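Local coordinates for protein FOKI restriction endonuclease (Planomicrobium okeanokoites, PDB 2FOK) that recognises a specific DNA sequence and hydrolyses DNA as a type IIS restriction endonuclease with metal-ion catalysis, probably cutting outside the recognised site, at residues Lys324-Leu332 / Ile341-Lys349; Tyr66-Thr74 / Pro83-Thr91. All coordinates share one frame; numbering follows the deposited sequence.

Contact 1 (Lys324-Leu332 / Ile341-Lys349)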
loop_
_atom_site.group_PDB
_atom_site.type_symbol
_atom_site.label_atom_id
_atom_site.label_comp_id
_atom_site.label_asym_id
_atom_site.label_seq_id
_atom_site.Cartn_x
_atom_site.Cartn_y
_atom_site.Cartn_z
ATOM N N LYS A 324 -25.897 -9.079 -10.970
ATOM C CA LYS A 324 -25.635 -7.841 -11.698
ATOM C C LYS A 324 -25.326 -6.771 -10.641
ATOM O O LYS A 324 -25.979 -6.720 -9.597
ATOM C CB LYS A 324 -26.856 -7.431 -12.521
ATOM C CG LYS A 324 -26.765 -7.798 -14.004
ATOM C CD LYS A 324 -28.143 -7.796 -14.689
ATOM C CE LYS A 324 -29.276 -8.185 -13.720
ATOM N NZ LYS A 324 -30.647 -7.875 -14.229
ATOM N N ILE A 325 -24.333 -5.925 -10.906
ATOM C CA ILE A 325 -23.946 -4.888 -9.954
ATOM C C ILE A 325 -25.145 -4.175 -9.357
ATOM O O ILE A 325 -25.104 -3.743 -8.208
ATOM C CB ILE A 325 -23.014 -3.838 -10.598
ATOM C CG1 ILE A 325 -22.231 -3.101 -9.507
ATOM C CG2 ILE A 325 -23.820 -2.847 -11.423
ATOM C CD1 ILE A 325 -20.863 -3.685 -9.232
ATOM N N GLU A 326 -26.216 -4.057 -10.137
ATOM C CA GLU A 326 -27.430 -3.391 -9.673
ATOM C C GLU A 326 -28.155 -4.220 -8.611
ATOM O O GLU A 326 -28.820 -3.676 -7.722
ATOM C CB GLU A 326 -28.358 -3.117 -10.858
ATOM C CG GLU A 326 -28.017 -1.845 -11.624
ATOM C CD GLU A 326 -27.114 -2.107 -12.811
ATOM O OE1 GLU A 326 -26.904 -3.296 -13.146
ATOM O OE2 GLU A 326 -26.617 -1.126 -13.408
ATOM N N GLN A 327 -28.033 -5.541 -8.704
ATOM C CA GLN A 327 -28.660 -6.416 -7.720
ATOM C C GLN A 327 -27.791 -6.412 -6.450
ATOM O O GLN A 327 -28.298 -6.439 -5.330
ATOM C CB GLN A 327 -28.788 -7.830 -8.290
ATOM C CG GLN A 327 -29.157 -7.880 -9.770
ATOM C CD GLN A 327 -29.278 -9.305 -10.300
ATOM O OE1 GLN A 327 -28.554 -9.708 -11.218
ATOM N NE2 GLN A 327 -30.199 -10.076 -9.720
ATOM N N ILE A 328 -26.474 -6.366 -6.633
ATOM C CA ILE A 328 -25.557 -6.326 -5.499
ATOM C C ILE A 328 -25.789 -5.015 -4.769
ATOM O O ILE A 328 -25.830 -4.978 -3.541
ATOM C CB ILE A 328 -24.083 -6.371 -5.945
ATOM C CG1 ILE A 328 -23.710 -7.777 -6.401
ATOM C CG2 ILE A 328 -23.175 -5.961 -4.787
ATOM C CD1 ILE A 328 -22.484 -7.811 -7.295
ATOM N N GLN A 329 -25.934 -3.940 -5.537
ATOM C CA GLN A 329 -26.162 -2.616 -4.969
ATOM C C GLN A 329 -27.501 -2.647 -4.266
ATOM O O GLN A 329 -27.680 -2.048 -3.202
ATOM C CB GLN A 329 -26.178 -1.551 -6.071
ATOM C CG GLN A 329 -26.882 -0.256 -5.671
ATOM C CD GLN A 329 -27.003 0.717 -6.820
ATOM O OE1 GLN A 329 -27.371 0.340 -7.931
ATOM N NE2 GLN A 329 -26.698 1.979 -6.557
ATOM N N ASP A 330 -28.442 -3.355 -4.884
ATOM C CA ASP A 330 -29.784 -3.517 -4.340
ATOM C C ASP A 330 -29.732 -4.262 -3.003
ATOM O O ASP A 330 -30.284 -3.800 -2.002
ATOM C CB ASP A 330 -30.634 -4.312 -5.325
ATOM C CG ASP A 330 -31.926 -3.624 -5.661
ATOM O OD1 ASP A 330 -32.694 -3.311 -4.722
ATOM O OD2 ASP A 330 -32.172 -3.404 -6.865
ATOM N N ASN A 331 -29.069 -5.421 -2.999
ATOM C CA ASN A 331 -28.939 -6.238 -1.793
ATOM C C ASN A 331 -28.201 -5.462 -0.708
ATOM O O ASN A 331 -28.494 -5.599 0.481
ATOM C CB ASN A 331 -28.183 -7.535 -2.103
ATOM C CG ASN A 331 -29.096 -8.638 -2.615
ATOM O OD1 ASN A 331 -28.627 -9.652 -3.150
ATOM N ND2 ASN A 331 -30.411 -8.446 -2.458
ATOM N N LEU A 332 -27.240 -4.647 -1.131
ATOM C CA LEU A 332 -26.464 -3.821 -0.219
ATOM C C LEU A 332 -27.361 -2.768 0.435
ATOM O O LEU A 332 -27.307 -2.543 1.648
ATOM C CB LEU A 332 -25.339 -3.117 -0.988
ATOM C CG LEU A 332 -23.879 -3.203 -0.523
ATOM C CD1 LEU A 332 -23.189 -1.923 -0.945
ATOM C CD2 LEU A 332 -23.774 -3.410 0.997
ATOM N N ILE A 341 -22.961 2.452 -7.857
ATOM C CA ILE A 341 -22.396 1.334 -8.624
ATOM C C ILE A 341 -20.867 1.288 -8.772
ATOM O O ILE A 341 -20.278 0.206 -8.703
ATOM C CB ILE A 341 -23.015 1.249 -10.063
ATOM C CG1 ILE A 341 -24.529 1.010 -9.989
ATOM C CG2 ILE A 341 -22.363 0.129 -10.850
ATOM C CD1 ILE A 341 -24.931 -0.371 -9.500
ATOM N N GLU A 342 -20.219 2.432 -8.983
ATOM C CA GLU A 342 -18.766 2.418 -9.161
ATOM C C GLU A 342 -17.944 2.301 -7.877
ATOM O O GLU A 342 -16.751 2.017 -7.928
ATOM C CB GLU A 342 -18.302 3.634 -9.971
ATOM C CG GLU A 342 -19.162 4.854 -9.803
ATOM C CD GLU A 342 -20.305 4.885 -10.780
ATOM O OE1 GLU A 342 -20.058 4.913 -12.003
ATOM O OE2 GLU A 342 -21.457 4.878 -10.320
ATOM N N THR A 343 -18.571 2.528 -6.731
ATOM C CA THR A 343 -17.871 2.375 -5.464
ATOM C C THR A 343 -17.855 0.870 -5.222
ATOM O O THR A 343 -16.848 0.307 -4.793
ATOM C CB THR A 343 -18.618 3.056 -4.297
ATOM O OG1 THR A 343 -18.340 4.464 -4.295
ATOM C CG2 THR A 343 -18.160 2.470 -2.970
ATOM N N ILE A 344 -18.985 0.230 -5.517
ATOM C CA ILE A 344 -19.138 -1.212 -5.365
ATOM C C ILE A 344 -18.206 -1.946 -6.331
ATOM O O ILE A 344 -17.647 -2.989 -5.988
ATOM C CB ILE A 344 -20.611 -1.657 -5.614
ATOM C CG1 ILE A 344 -21.537 -0.950 -4.624
ATOM C CG2 ILE A 344 -20.743 -3.169 -5.466
ATOM C CD1 ILE A 344 -23.007 -1.095 -4.933
ATOM N N GLU A 345 -18.033 -1.393 -7.527
ATOM C CA GLU A 345 -17.149 -1.987 -8.535
ATOM C C GLU A 345 -15.686 -1.904 -8.085
ATOM O O GLU A 345 -14.912 -2.832 -8.305
ATOM C CB GLU A 345 -17.291 -1.258 -9.885
ATOM C CG GLU A 345 -18.619 -1.453 -10.589
ATOM C CD GLU A 345 -18.722 -0.680 -11.909
ATOM O OE1 GLU A 345 -18.169 0.436 -12.006
ATOM O OE2 GLU A 345 -19.363 -1.191 -12.851
ATOM N N ASN A 346 -15.303 -0.792 -7.461
ATOM C CA ASN A 346 -13.925 -0.631 -6.997
ATOM C C ASN A 346 -13.661 -1.524 -5.793
ATOM O O ASN A 346 -12.549 -2.018 -5.599
ATOM C CB ASN A 346 -13.634 0.830 -6.632
ATOM C CG ASN A 346 -12.156 1.067 -6.291
ATOM O OD1 ASN A 346 -11.306 1.180 -7.179
ATOM N ND2 ASN A 346 -11.857 1.152 -5.005
ATOM N N ASP A 347 -14.694 -1.727 -4.988
ATOM C CA ASP A 347 -14.592 -2.583 -3.813
ATOM C C ASP A 347 -14.389 -4.036 -4.263
ATOM O O ASP A 347 -13.754 -4.818 -3.577
ATOM C CB ASP A 347 -15.872 -2.472 -2.970
ATOM C CG ASP A 347 -15.792 -1.386 -1.912
ATOM O OD1 ASP A 347 -14.712 -0.777 -1.745
ATOM O OD2 ASP A 347 -16.820 -1.134 -1.241
ATOM N N ILE A 348 -14.926 -4.389 -5.428
ATOM C CA ILE A 348 -14.802 -5.756 -5.955
ATOM C C ILE A 348 -13.441 -6.024 -6.579
ATOM O O ILE A 348 -12.927 -7.139 -6.501
ATOM C CB ILE A 348 -15.900 -6.048 -7.010
ATOM C CG1 ILE A 348 -17.269 -5.995 -6.340
ATOM C CG2 ILE A 348 -15.664 -7.412 -7.675
ATOM C CD1 ILE A 348 -18.420 -6.343 -7.250
ATOM N N LYS A 349 -12.864 -5.008 -7.211
ATOM C CA LYS A 349 -11.557 -5.149 -7.842
ATOM C C LYS A 349 -10.519 -5.379 -6.761
ATOM O O LYS A 349 -9.493 -6.025 -6.995
ATOM C CB LYS A 349 -11.200 -3.888 -8.623
ATOM C CG LYS A 349 -9.746 -3.843 -9.055
ATOM C CD LYS A 349 -9.565 -3.041 -10.319
ATOM C CE LYS A 349 -9.673 -1.560 -10.045
ATOM N NZ LYS A 349 -9.221 -1.194 -8.677
#
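Helices 325-332 and 341-349 cross nearly at right angles (98°) with their axes 9.9 Å apart, and the backbones come nearest where I325 faces I341. The interface is essentially greasy, and two isoleucines interlock it as knobs into holes: I325 drops among I341, I344, E345 and I348, while I344 returns the favour among I325, I328, Q329 and L332. With chi1 at -159°, CG1 of I325 lies opposite the backbone N and carries CD1 out to the aliphatic part of E345, 3.4 Å from its CG. The other branch turns to I341, and here the fit is tight: I325 CG2 is 3.3 Å from I341 CD1, closer than carbons usually sit. I325 and I344 lie alongside each other, pointing opposite ways, CD1 of I325 lying 3.8 Å from CG2 of I344. At the C-terminal end of the 324-332 segment, L332 meets I344 tip to tip, with CD1 atoms 4.1 Å apart. Q329 lies at about a right angle to I341 and I344. Its CB rests 3.4 Å from I344 CD1, its OE1 closes to 3.0 Å on I341 CD1, and its NE2 donates to the carbonyl of E339, just ahead of the second helix. Were Q329 an alanine, the E339 carbonyl would probably lose that donor and I341 CD1 the amide lying across it. The helix pair is consistent with the helix-turn-helix kinship of the D3 family. Y365 of strand 364-367 packs on I325, E345 and I348; I313 of helix 303-319 backs I328, and R309 and R310 of that helix salt-bridge D347. T343 hydrogen-bonds S395 of helix 389-398, and E342 hydrogen-bonds H399 just after it.

Contact 2 (Tyr66-Thr74 / Pro83-Thr91)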
loop_
_atom_site.group_PDB
_atom_site.type_symbol
_atom_site.label_atom_id
_atom_site.label_comp_id
_atom_site.label_asym_id
_atom_site.label_seq_id
_atom_site.Cartn_x
_atom_site.Cartn_y
_atom_site.Cartn_z
ATOM N N TYR A 66 -4.628 -15.443 25.358
ATOM C CA TYR A 66 -3.902 -14.209 25.667
ATOM C C TYR A 66 -4.566 -13.025 24.978
ATOM O O TYR A 66 -5.011 -13.140 23.841
ATOM C CB TYR A 66 -2.437 -14.296 25.193
ATOM C CG TYR A 66 -1.635 -15.496 25.678
ATOM C CD1 TYR A 66 -1.513 -15.790 27.038
ATOM C CD2 TYR A 66 -0.968 -16.319 24.775
ATOM C CE1 TYR A 66 -0.741 -16.878 27.485
ATOM C CE2 TYR A 66 -0.197 -17.407 25.210
ATOM C CZ TYR A 66 -0.090 -17.677 26.563
ATOM O OH TYR A 66 0.661 -18.754 26.984
ATOM N N THR A 67 -4.632 -11.887 25.664
ATOM C CA THR A 67 -5.231 -10.689 25.082
ATOM C C THR A 67 -4.160 -9.981 24.279
ATOM O O THR A 67 -2.967 -10.240 24.451
ATOM C CB THR A 67 -5.735 -9.698 26.153
ATOM O OG1 THR A 67 -4.617 -9.160 26.863
ATOM C CG2 THR A 67 -6.673 -10.380 27.131
ATOM N N TYR A 68 -4.583 -9.079 23.407
ATOM C CA TYR A 68 -3.645 -8.337 22.577
ATOM C C TYR A 68 -2.541 -7.716 23.426
ATOM O O TYR A 68 -1.359 -7.884 23.136
ATOM C CB TYR A 68 -4.378 -7.235 21.810
ATOM C CG TYR A 68 -3.790 -6.947 20.449
ATOM C CD1 TYR A 68 -2.612 -6.201 20.318
ATOM C CD2 TYR A 68 -4.411 -7.414 19.291
ATOM C CE1 TYR A 68 -2.066 -5.929 19.058
ATOM C CE2 TYR A 68 -3.878 -7.149 18.030
ATOM C CZ TYR A 68 -2.706 -6.407 17.921
ATOM O OH TYR A 68 -2.181 -6.154 16.678
ATOM N N LYS A 69 -2.938 -7.010 24.484
ATOM C CA LYS A 69 -1.991 -6.355 25.375
ATOM C C LYS A 69 -0.961 -7.309 25.970
ATOM O O LYS A 69 0.242 -7.088 25.849
ATOM C CB LYS A 69 -2.737 -5.635 26.497
ATOM C CG LYS A 69 -1.825 -4.819 27.387
ATOM C CD LYS A 69 -2.513 -3.609 27.966
ATOM C CE LYS A 69 -1.517 -2.735 28.723
ATOM N NZ LYS A 69 -0.098 -3.187 28.541
ATOM N N GLU A 70 -1.427 -8.371 26.611
ATOM C CA GLU A 70 -0.522 -9.348 27.222
ATOM C C GLU A 70 0.586 -9.811 26.261
ATOM O O GLU A 70 1.717 -10.056 26.676
ATOM C CB GLU A 70 -1.323 -10.564 27.712
ATOM C CG GLU A 70 -2.083 -10.348 29.012
ATOM C CD GLU A 70 -3.362 -11.172 29.087
ATOM O OE1 GLU A 70 -3.517 -12.115 28.282
ATOM O OE2 GLU A 70 -4.216 -10.884 29.949
ATOM N N LEU A 71 0.251 -9.931 24.978
ATOM C CA LEU A 71 1.207 -10.364 23.955
ATOM C C LEU A 71 2.110 -9.250 23.411
ATOM O O LEU A 71 3.313 -9.433 23.271
ATOM C CB LEU A 71 0.459 -10.987 22.772
ATOM C CG LEU A 71 -0.035 -12.432 22.882
ATOM C CD1 LEU A 71 -1.259 -12.638 21.986
ATOM C CD2 LEU A 71 1.075 -13.363 22.472
ATOM N N VAL A 72 1.521 -8.099 23.104
ATOM C CA VAL A 72 2.269 -6.992 22.527
ATOM C C VAL A 72 2.820 -5.952 23.501
ATOM O O VAL A 72 3.930 -5.441 23.311
ATOM C CB VAL A 72 1.405 -6.301 21.438
ATOM C CG1 VAL A 72 2.033 -4.987 20.993
ATOM C CG2 VAL A 72 1.257 -7.246 20.252
ATOM N N GLY A 73 2.059 -5.648 24.545
ATOM C CA GLY A 73 2.507 -4.671 25.510
ATOM C C GLY A 73 2.585 -3.282 24.916
ATOM O O GLY A 73 1.959 -3.001 23.896
ATOM N N THR A 74 3.371 -2.419 25.553
ATOM C CA THR A 74 3.544 -1.037 25.123
ATOM C C THR A 74 5.023 -0.707 24.932
ATOM O O THR A 74 5.887 -1.403 25.449
ATOM C CB THR A 74 2.987 -0.068 26.179
ATOM O OG1 THR A 74 3.594 -0.355 27.449
ATOM C CG2 THR A 74 1.483 -0.214 26.301
ATOM N N PRO A 83 11.343 -1.053 28.470
ATOM C CA PRO A 83 11.536 -2.353 29.114
ATOM C C PRO A 83 10.731 -3.459 28.431
ATOM O O PRO A 83 10.106 -3.227 27.393
ATOM C CB PRO A 83 11.077 -2.112 30.552
ATOM C CG PRO A 83 10.319 -0.789 30.529
ATOM C CD PRO A 83 10.285 -0.274 29.125
ATOM N N CYS A 84 10.769 -4.662 28.999
ATOM C CA CYS A 84 10.015 -5.785 28.454
ATOM C C CYS A 84 8.596 -5.614 28.988
ATOM O O CYS A 84 8.386 -5.538 30.194
ATOM C CB CYS A 84 10.604 -7.118 28.927
ATOM S SG CYS A 84 10.459 -8.502 27.759
ATOM N N ASP A 85 7.626 -5.548 28.083
ATOM C CA ASP A 85 6.235 -5.350 28.467
ATOM C C ASP A 85 5.313 -6.548 28.199
ATOM O O ASP A 85 4.131 -6.510 28.561
ATOM C CB ASP A 85 5.685 -4.117 27.733
ATOM C CG ASP A 85 4.577 -3.421 28.502
ATOM O OD1 ASP A 85 4.890 -2.701 29.472
ATOM O OD2 ASP A 85 3.390 -3.597 28.139
ATOM N N ALA A 86 5.828 -7.614 27.590
ATOM C CA ALA A 86 4.946 -8.732 27.284
ATOM C C ALA A 86 5.577 -10.053 26.861
ATOM O O ALA A 86 6.799 -10.185 26.773
ATOM C CB ALA A 86 3.959 -8.289 26.230
ATOM N N ILE A 87 4.705 -11.023 26.585
ATOM C CA ILE A 87 5.097 -12.367 26.163
ATOM C C ILE A 87 5.892 -12.408 24.860
ATOM O O ILE A 87 7.034 -12.867 24.841
ATOM C CB ILE A 87 3.864 -13.283 25.990
ATOM C CG1 ILE A 87 3.059 -13.328 27.291
ATOM C CG2 ILE A 87 4.308 -14.678 25.580
ATOM C CD1 ILE A 87 1.731 -14.037 27.157
ATOM N N ILE A 88 5.305 -11.937 23.767
ATOM C CA ILE A 88 6.027 -11.973 22.501
ATOM C C ILE A 88 7.368 -11.263 22.652
ATOM O O ILE A 88 8.401 -11.769 22.220
ATOM C CB ILE A 88 5.203 -11.321 21.367
ATOM C CG1 ILE A 88 3.955 -12.182 21.093
ATOM C CG2 ILE A 88 6.065 -11.186 20.102
ATOM C CD1 ILE A 88 3.275 -11.941 19.765
ATOM N N GLN A 89 7.342 -10.094 23.279
ATOM C CA GLN A 89 8.547 -9.313 23.496
ATOM C C GLN A 89 9.643 -10.182 24.106
ATOM O O GLN A 89 10.767 -10.202 23.612
ATOM C CB GLN A 89 8.251 -8.129 24.424
ATOM C CG GLN A 89 7.760 -6.868 23.719
ATOM C CD GLN A 89 7.542 -5.707 24.680
ATOM O OE1 GLN A 89 8.335 -5.480 25.597
ATOM N NE2 GLN A 89 6.464 -4.964 24.469
ATOM N N ALA A 90 9.299 -10.920 25.161
ATOM C CA ALA A 90 10.252 -11.771 25.871
ATOM C C ALA A 90 10.631 -13.110 25.237
ATOM O O ALA A 90 11.664 -13.683 25.590
ATOM C CB ALA A 90 9.760 -12.011 27.299
ATOM N N THR A 91 9.817 -13.635 24.325
ATOM C CA THR A 91 10.165 -14.922 23.722
ATOM C C THR A 91 11.067 -14.756 22.512
ATOM O O THR A 91 11.630 -15.730 22.001
ATOM C CB THR A 91 8.907 -15.755 23.325
ATOM O OG1 THR A 91 8.701 -15.690 21.913
ATOM C CG2 THR A 91 7.677 -15.255 24.036
#
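L71 and I88 join helices 68-72 and 87-91 both through backbone and through side chains. Among the hydrogen bonds, I88 N gives to L71 O at 3.2 Å, in the carbonyl plane and on a lone pair; I87 N points at E70 O, whose position is less sure. Q89 spans the next step: its NE2 donates to V72 O (2.8 Å), tilted 29° from that carbonyl's plane, while its OE1 takes D85 N, so both ends of the amide are fixed. The charged pair is D85 and K69, a long salt bridge from OD2 to NZ (3.5 Å). CG of D85 stands opposite its backbone N (chi1 -152°), which brings OD2 to T74 N for a weak bond. The same oxygen lies 3.0 Å from G73 CA, where a side chain would clash; the positive phi of G73 in itself favours glycine. The apolar contacts are I88 CG1 on L71 CD2, a snug 3.4 Å, and a CH-pi contact of I87 CD1 over one face of the Y66 ring, 3.8 Å from its centroid. T67 and E70 make a capping box starting helix 68-72; near its C-terminal end, carbonyls of E70 and L71 meet the first amides of helix 87-91, within the HTH-related recognition subdomain 1.

Overall arrangement
The two contacts share no elements and do not touch: their centres are 41 Å apart, their nearest atoms about 23 Å. Contact 2 closes first along the chain, in recognition subdomain 1, and contact 1 opens later, in the D3 domain; both ranges are of helix-turn-helix kinship. Each is partly buried around aliphatic side chains, with exposed polar residues at the edge: E326 in contact 1, K69 and T74 in contact 2, where Q89 bonds from a buried place. Contact 1 crosses two longer helices steeply and relies on interlocking isoleucines. In contact 2 the start of helix 87-91 lies against the C-terminal end of helix 68-72, where backbone groups are available to bond alongside apolar packing.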